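Local atomic coordinates of putative sortase (Streptococcus pneumoniae, PDB entry 2W1K), a protein that probably catalyses the sortase transpeptidation reactions by which pilin subunits are joined covalently into the pilus fibre of the pneumococcus. Residues 62-67 / 99-104; 85-90 / 109-114. One frame throughout, in Å; residues are numbered along the deposited sequence.

In the fold
Contacts 1 and 2 reach the same sheet of the sortase barrel, with about 15 Å between centres and about 4 Å between nearest atoms, without touching. Along the chain their segments alternate: 62-67 leads into strand 65-69; helix 84-89 holds most of 85-90; 99-104 is the loop entering strand 106-111, and 109-114 runs out of that strand. Contact 1 thus lies at the strand's entry, beside helix 18-34, where the side chain of L101 is about 3 Å from a bound MES molecule, probably from the crystallisation liquor. Contact 2 lies at its exit and includes H113, which by family sequence is probably the histidine of the sortase active site.

Contact 1: residues 62-67 / 99-104; sequences AVYGYL and LPLDGT
The phenol of Y64 reaches out from segment 62-67 and ends against L99, P100 and L101. Its ring carbon CG stands anti to the backbone N (chi1 176°), which extends the aromatic group toward the loop and lets the side chain span a gap of 9.8 Å between the CA atoms of Y64 and L99. L99 crosses the tyrosine obliquely, its CB 3.6 Å from Y64 OH and its CD2 methyl 3.9 Å from Y64 CE2. P100 instead meets the ring at its edge, near the ring plane, with P100 CD 4.0 Å from Y64 CE2. More loosely, L101 CD2 lies 4.4 Å from Y64 OH. The hydroxyl, largely among carbon atoms on this side, is hydrogen-bonded to S28 OG of helix 18-34, so the tyrosine joins barrel, loop and helix 18-34 at one place.

In the eight-stranded sortase beta-barrel, the base of this tyrosine is set by a classic beta bulge, in which Y64 and G65 both face V78 of strand 74-80. On the other side, P100 is the centre of an inverse gamma turn, closed by a hydrogen bond of 2.7 Å from L101 N to L99 O. This tight bend presents the side chains of three consecutive residues to the one phenol. L99 N is bonded to N32 OD1 of the same helix that supplies S28, while L80 packs on both Y64 and L99. Beyond the turn, D102 N donates a hydrogen bond to a sulfonate oxygen of MES.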
ATOM      1  N   ALA A  62      12.524  -0.599  -6.817  1.00 27.33           N
ATOM      2  CA  ALA A  62      11.718  -1.505  -7.580  1.00 27.58           C
ATOM      3  C   ALA A  62      10.248  -1.380  -7.122  1.00 27.63           C
ATOM      4  O   ALA A  62       9.953  -1.073  -5.964  1.00 26.26           O
ATOM      5  CB  ALA A  62      12.221  -2.963  -7.402  1.00 28.58           C
ATOM      6  N   VAL A  63       9.337  -1.610  -8.045  1.00 28.23           N
ATOM      7  CA  VAL A  63       7.961  -1.721  -7.680  1.00 27.40           C
ATOM      8  C   VAL A  63       7.753  -2.990  -6.786  1.00 28.92           C
ATOM      9  O   VAL A  63       8.098  -4.144  -7.171  1.00 25.97           O
ATOM     10  CB  VAL A  63       7.126  -1.827  -8.928  1.00 28.37           C
ATOM     11  CG1 VAL A  63       5.703  -2.075  -8.548  1.00 21.80           C
ATOM     12  CG2 VAL A  63       7.316  -0.499  -9.770  1.00 28.51           C
ATOM     13  N   TYR A  64       7.229  -2.765  -5.575  1.00 26.83           N
ATOM     14  CA  TYR A  64       7.040  -3.871  -4.713  1.00 26.90           C
ATOM     15  C   TYR A  64       5.667  -4.632  -4.958  1.00 27.33           C
ATOM     16  O   TYR A  64       5.577  -5.869  -4.734  1.00 27.17           O
ATOM     17  CB  TYR A  64       7.085  -3.328  -3.282  1.00 23.65           C
ATOM     18  CG  TYR A  64       6.784  -4.421  -2.217  1.00 26.67           C
ATOM     19  CD1 TYR A  64       7.668  -5.472  -1.999  1.00 26.54           C
ATOM     20  CD2 TYR A  64       5.612  -4.361  -1.426  1.00 25.97           C
ATOM     21  CE1 TYR A  64       7.399  -6.464  -1.044  1.00 23.25           C
ATOM     22  CE2 TYR A  64       5.329  -5.370  -0.482  1.00 23.16           C
ATOM     23  CZ  TYR A  64       6.251  -6.370  -0.283  1.00 26.58           C
ATOM     24  OH  TYR A  64       6.022  -7.302   0.681  1.00 20.97           O
ATOM     25  N   GLY A  65       4.612  -3.879  -5.307  1.00 25.90           N
ATOM     26  CA  GLY A  65       3.253  -4.432  -5.527  1.00 28.41           C
ATOM     27  C   GLY A  65       2.447  -3.494  -6.400  1.00 29.50           C
ATOM     28  O   GLY A  65       2.921  -2.395  -6.738  1.00 29.73           O
ATOM     29  N   TYR A  66       1.254  -3.939  -6.817  1.00 29.37           N
ATOM     30  CA  TYR A  66       0.300  -3.039  -7.453  1.00 29.68           C
ATOM     31  C   TYR A  66      -0.975  -2.952  -6.672  1.00 30.20           C
ATOM     32  O   TYR A  66      -1.477  -3.976  -6.168  1.00 30.75           O
ATOM     33  CB  TYR A  66      -0.050  -3.447  -8.907  1.00 29.33           C
ATOM     34  CG  TYR A  66       0.816  -2.719  -9.851  1.00 31.80           C
ATOM     35  CD1 TYR A  66       2.097  -3.182 -10.049  1.00 40.01           C
ATOM     36  CD2 TYR A  66       0.379  -1.623 -10.581  1.00 37.08           C
ATOM     37  CE1 TYR A  66       2.946  -2.591 -10.898  1.00 39.74           C
ATOM     38  CE2 TYR A  66       1.284  -0.958 -11.476  1.00 37.07           C
ATOM     39  CZ  TYR A  66       2.535  -1.493 -11.579  1.00 38.07           C
ATOM     40  OH  TYR A  66       3.526  -1.028 -12.365  1.00 48.54           O
ATOM     41  N   LEU A  67      -1.538  -1.752  -6.651  1.00 28.29           N
ATOM     42  CA  LEU A  67      -2.694  -1.525  -5.839  1.00 29.72           C
ATOM     43  C   LEU A  67      -3.833  -0.945  -6.723  1.00 30.08           C
ATOM     44  O   LEU A  67      -3.634  -0.026  -7.559  1.00 29.16           O
ATOM     45  CB  LEU A  67      -2.337  -0.557  -4.674  1.00 28.66           C
ATOM     46  CG  LEU A  67      -3.472  -0.255  -3.669  1.00 27.00           C
ATOM     47  CD1 LEU A  67      -2.859   0.151  -2.326  1.00 29.30           C
ATOM     48  CD2 LEU A  67      -4.389   0.935  -4.138  1.00 31.76           C
ATOM     49  N   LEU A  99       4.858  -4.664   6.050  1.00 26.53           N
ATOM     50  CA  LEU A  99       4.429  -4.952   4.654  1.00 27.75           C
ATOM     51  C   LEU A  99       3.120  -5.802   4.688  1.00 27.10           C
ATOM     52  O   LEU A  99       2.822  -6.518   5.685  1.00 26.03           O
ATOM     53  CB  LEU A  99       5.563  -5.706   3.890  1.00 25.51           C
ATOM     54  CG  LEU A  99       6.832  -4.816   3.864  1.00 24.55           C
ATOM     55  CD1 LEU A  99       8.127  -5.672   3.460  1.00 27.23           C
ATOM     56  CD2 LEU A  99       6.717  -3.667   2.785  1.00 17.62           C
ATOM     57  N   PRO A 100       2.349  -5.736   3.600  1.00 27.59           N
ATOM     58  CA  PRO A 100       0.974  -6.274   3.643  1.00 26.71           C
ATOM     59  C   PRO A 100       0.917  -7.824   3.519  1.00 26.92           C
ATOM     60  O   PRO A 100       0.550  -8.364   2.493  1.00 27.51           O
ATOM     61  CB  PRO A 100       0.295  -5.531   2.420  1.00 26.93           C
ATOM     62  CG  PRO A 100       1.513  -5.424   1.444  1.00 22.88           C
ATOM     63  CD  PRO A 100       2.580  -4.893   2.371  1.00 24.97           C
ATOM     64  N   LEU A 101       1.344  -8.545   4.566  1.00 26.95           N
ATOM     65  CA  LEU A 101       1.335 -10.005   4.495  1.00 27.68           C
ATOM     66  C   LEU A 101       0.227 -10.525   5.390  1.00 25.82           C
ATOM     67  O   LEU A 101      -0.323  -9.777   6.140  1.00 26.21           O
ATOM     68  CB  LEU A 101       2.656 -10.590   5.011  1.00 24.60           C
ATOM     69  CG  LEU A 101       3.925 -10.114   4.366  1.00 28.25           C
ATOM     70  CD1 LEU A 101       5.126 -10.806   5.116  1.00 24.34           C
ATOM     71  CD2 LEU A 101       3.946 -10.511   2.905  1.00 18.22           C
ATOM     72  N   ASP A 102      -0.058 -11.810   5.320  1.00 27.07           N
ATOM     73  CA  ASP A 102      -1.069 -12.383   6.137  1.00 27.63           C
ATOM     74  C   ASP A 102      -0.720 -12.406   7.650  1.00 27.50           C
ATOM     75  O   ASP A 102       0.396 -12.219   8.022  1.00 23.19           O
ATOM     76  CB  ASP A 102      -1.371 -13.725   5.563  1.00 30.11           C
ATOM     77  CG  ASP A 102      -0.151 -14.647   5.610  1.00 42.63           C
ATOM     78  OD1 ASP A 102       0.747 -14.468   6.515  1.00 47.80           O
ATOM     79  OD2 ASP A 102      -0.109 -15.565   4.730  1.00 53.90           O
ATOM     80  N   GLY A 103      -1.701 -12.625   8.539  1.00 27.86           N
ATOM     81  CA  GLY A 103      -1.357 -12.752   9.962  1.00 26.84           C
ATOM     82  C   GLY A 103      -2.150 -11.795  10.839  1.00 28.44           C
ATOM     83  O   GLY A 103      -2.685 -10.773  10.340  1.00 26.02           O
ATOM     84  N   THR A 104      -2.313 -12.120  12.128  1.00 29.05           N
ATOM     85  CA  THR A 104      -3.048 -11.190  13.036  1.00 30.30           C
ATOM     86  C   THR A 104      -2.195  -9.946  13.310  1.00 29.99           C
ATOM     87  O   THR A 104      -0.977 -10.022  13.254  1.00 28.69           O
ATOM     88  CB  THR A 104      -3.353 -11.856  14.369  1.00 32.34           C
ATOM     89  OG1 THR A 104      -2.181 -12.517  14.831  1.00 31.07           O
ATOM     90  CG2 THR A 104      -4.490 -12.891  14.218  1.00 34.02           C
TER

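Contact 2: residues 85-90 / 109-114; sequences HHLGMG and VIAGHR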
ATOM      1  N   HIS A  85      10.502  11.460  -3.827  1.00 26.62           N
ATOM      2  CA  HIS A  85      10.818  10.795  -5.080  1.00 28.48           C
ATOM      3  C   HIS A  85       9.772   9.744  -5.347  1.00 30.05           C
ATOM      4  O   HIS A  85       9.083   9.802  -6.384  1.00 29.68           O
ATOM      5  CB  HIS A  85      12.240  10.224  -4.966  1.00 30.69           C
ATOM      6  CG  HIS A  85      12.644   9.280  -6.058  1.00 34.24           C
ATOM      7  ND1 HIS A  85      13.244   8.052  -5.810  1.00 35.49           N
ATOM      8  CD2 HIS A  85      12.510   9.367  -7.412  1.00 40.45           C
ATOM      9  CE1 HIS A  85      13.466   7.434  -6.966  1.00 36.09           C
ATOM     10  NE2 HIS A  85      13.069   8.221  -7.954  1.00 36.71           N
ATOM     11  N   HIS A  86       9.614   8.780  -4.434  1.00 29.77           N
ATOM     12  CA  HIS A  86       8.598   7.725  -4.623  1.00 30.63           C
ATOM     13  C   HIS A  86       7.145   8.235  -4.699  1.00 30.30           C
ATOM     14  O   HIS A  86       6.293   7.745  -5.469  1.00 30.39           O
ATOM     15  CB  HIS A  86       8.637   6.678  -3.486  1.00 26.75           C
ATOM     16  CG  HIS A  86       9.855   5.823  -3.506  1.00 30.79           C
ATOM     17  ND1 HIS A  86      10.322   5.136  -2.394  1.00 26.72           N
ATOM     18  CD2 HIS A  86      10.781   5.626  -4.490  1.00 31.51           C
ATOM     19  CE1 HIS A  86      11.472   4.567  -2.698  1.00 22.31           C
ATOM     20  NE2 HIS A  86      11.746   4.814  -3.974  1.00 26.94           N
ATOM     21  N   LEU A  87       6.821   9.179  -3.842  1.00 31.00           N
ATOM     22  CA  LEU A  87       5.467   9.717  -3.882  1.00 28.85           C
ATOM     23  C   LEU A  87       5.183  10.532  -5.131  1.00 30.50           C
ATOM     24  O   LEU A  87       4.008  10.769  -5.446  1.00 29.26           O
ATOM     25  CB  LEU A  87       5.173  10.567  -2.660  1.00 29.96           C
ATOM     26  CG  LEU A  87       4.964   9.754  -1.347  1.00 28.35           C
ATOM     27  CD1 LEU A  87       4.811  10.742  -0.160  1.00 28.75           C
ATOM     28  CD2 LEU A  87       3.771   8.782  -1.478  1.00 29.47           C
ATOM     29  N   GLY A  88       6.251  10.946  -5.835  1.00 28.74           N
ATOM     30  CA  GLY A  88       6.085  11.623  -7.116  1.00 30.21           C
ATOM     31  C   GLY A  88       5.823  10.590  -8.197  1.00 32.94           C
ATOM     32  O   GLY A  88       5.340  10.927  -9.290  1.00 31.36           O
ATOM     33  N   MET A  89       6.153   9.317  -7.926  1.00 33.09           N
ATOM     34  CA  MET A  89       5.977   8.282  -8.972  1.00 33.45           C
ATOM     35  C   MET A  89       4.852   7.263  -8.797  1.00 32.11           C
ATOM     36  O   MET A  89       4.591   6.461  -9.733  1.00 33.49           O
ATOM     37  CB  MET A  89       7.332   7.572  -9.318  1.00 34.26           C
ATOM     38  CG  MET A  89       8.067   7.061  -8.161  1.00 36.43           C
ATOM     39  SD  MET A  89       9.887   6.944  -8.552  1.00 41.11           S
ATOM     40  CE  MET A  89       9.767   6.104 -10.112  1.00 38.31           C
ATOM     41  N   GLY A  90       4.142   7.299  -7.674  1.00 30.74           N
ATOM     42  CA  GLY A  90       3.157   6.268  -7.384  1.00 29.45           C
ATOM     43  C   GLY A  90       2.823   6.327  -5.908  1.00 31.13           C
ATOM     44  O   GLY A  90       2.852   7.441  -5.283  1.00 29.43           O
ATOM     45  N   VAL A 109       0.688   0.343   6.080  1.00 29.93           N
ATOM     46  CA  VAL A 109       0.223   1.760   5.747  1.00 27.96           C
ATOM     47  C   VAL A 109       0.873   2.148   4.434  1.00 26.98           C
ATOM     48  O   VAL A 109       2.089   2.022   4.304  1.00 25.91           O
ATOM     49  CB  VAL A 109       0.542   2.820   6.854  1.00 26.94           C
ATOM     50  CG1 VAL A 109      -0.091   4.152   6.467  1.00 25.83           C
ATOM     51  CG2 VAL A 109      -0.163   2.419   8.219  1.00 30.10           C
ATOM     52  N   ILE A 110       0.064   2.545   3.466  1.00 28.67           N
ATOM     53  CA  ILE A 110       0.532   2.938   2.103  1.00 29.94           C
ATOM     54  C   ILE A 110       0.131   4.454   1.987  1.00 31.04           C
ATOM     55  O   ILE A 110      -1.051   4.829   2.217  1.00 27.88           O
ATOM     56  CB  ILE A 110      -0.200   2.173   0.976  1.00 29.87           C
ATOM     57  CG1 ILE A 110      -0.059   0.578   0.979  1.00 34.74           C
ATOM     58  CG2 ILE A 110       0.175   2.678  -0.454  1.00 26.77           C
ATOM     59  CD1 ILE A 110       1.227   0.087   1.204  1.00 34.06           C
ATOM     60  N   ALA A 111       1.073   5.301   1.576  1.00 29.91           N
ATOM     61  CA  ALA A 111       0.746   6.701   1.440  1.00 29.78           C
ATOM     62  C   ALA A 111       0.532   7.118  -0.032  1.00 30.30           C
ATOM     63  O   ALA A 111       1.018   6.466  -0.978  1.00 31.12           O
ATOM     64  CB  ALA A 111       1.840   7.576   2.134  1.00 28.79           C
ATOM     65  N   GLY A 112      -0.247   8.177  -0.255  1.00 29.44           N
ATOM     66  CA  GLY A 112      -0.221   8.773  -1.572  1.00 28.63           C
ATOM     67  C   GLY A 112      -0.661  10.202  -1.553  1.00 30.23           C
ATOM     68  O   GLY A 112      -1.470  10.607  -0.659  1.00 30.07           O
ATOM     69  N   HIS A 113      -0.184  10.966  -2.558  1.00 29.40           N
ATOM     70  CA  HIS A 113      -0.573  12.395  -2.683  1.00 30.03           C
ATOM     71  C   HIS A 113      -2.015  12.716  -2.955  1.00 31.25           C
ATOM     72  O   HIS A 113      -2.756  11.920  -3.576  1.00 30.87           O
ATOM     73  CB  HIS A 113       0.270  13.071  -3.730  1.00 30.53           C
ATOM     74  CG  HIS A 113       1.636  13.384  -3.255  1.00 27.82           C
ATOM     75  ND1 HIS A 113       1.855  13.996  -2.028  1.00 29.89           N
ATOM     76  CD2 HIS A 113       2.836  13.304  -3.879  1.00 21.90           C
ATOM     77  CE1 HIS A 113       3.147  14.257  -1.914  1.00 31.72           C
ATOM     78  NE2 HIS A 113       3.759  13.872  -3.040  1.00 27.53           N
ATOM     79  N   ARG A 114      -2.418  13.884  -2.454  1.00 32.40           N
ATOM     80  CA  ARG A 114      -3.821  14.335  -2.555  1.00 32.47           C
ATOM     81  C   ARG A 114      -4.048  15.184  -3.824  1.00 33.46           C
ATOM     82  O   ARG A 114      -5.106  15.091  -4.485  1.00 35.83           O
ATOM     83  CB  ARG A 114      -4.185  15.198  -1.362  1.00 30.92           C
ATOM     84  CG  ARG A 114      -5.691  15.402  -1.268  1.00 30.34           C
ATOM     85  CD  ARG A 114      -6.302  14.045  -0.977  1.00 29.43           C
ATOM     86  NE  ARG A 114      -7.766  14.045  -0.855  1.00 30.80           N
ATOM     87  CZ  ARG A 114      -8.498  14.349   0.238  1.00 35.21           C
ATOM     88  NH1 ARG A 114      -7.964  14.825   1.405  1.00 32.59           N
ATOM     89  NH2 ARG A 114      -9.820  14.248   0.113  1.00 37.59           N
TER
HETATM   90  O   HOH W   1       1.659   9.872  -4.141  1.00 40.32           O
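L87, on the helix that includes 85-89, faces A111 and G112 and the H113 that follows them. The sequence of 109-114 fits the region of the sortase barrel that carries the active-site histidine. H113 is probably that histidine and C175 the cysteine nucleophile, as in other sortases; R114 is a different arginine from that of the active site, its NH1 meeting the backbone O of C175 and the carboxylate of D176, its NH2 that of D126.

Apolar packing on the strand is made by the CD2 methyl of L87. With its CG anti to the carbonyl carbon (chi1 -73°), L87 brings CD2 to the strand backbone, 3.6 Å from A111 O and 4.0 Å from G112 CA, where glycine has no side chain. The side-chain contact is with A111 CB, 4.3 Å from L87 CD2. F45 packs on both L87 and A111; it belongs to a stretch whose sequence resembles the lid of class C sortases, so the lid probably lies over this site.

The imidazole of H113 meets the same leucine differently. L87 CD1 lies over one face of the ring, while L87 CB is 3.6 Å from H113 NE2. H113 CG is likewise anti to the carbonyl carbon (chi1 -77°), which turns the ring back toward the helix. H113 CD2 approaches L87 O at 3.2 Å, a close carbon-to-oxygen contact.

No direct hydrogen bond crosses between the segments; one water joins L87 and G90 to the backbone of H113. G90 is the first residue to leave helical backbone angles, with positive phi (163°). The water donates to L87 O at 2.8 Å and to G90 O at 2.9 Å. It accepts from H113 N, 2.7 Å away.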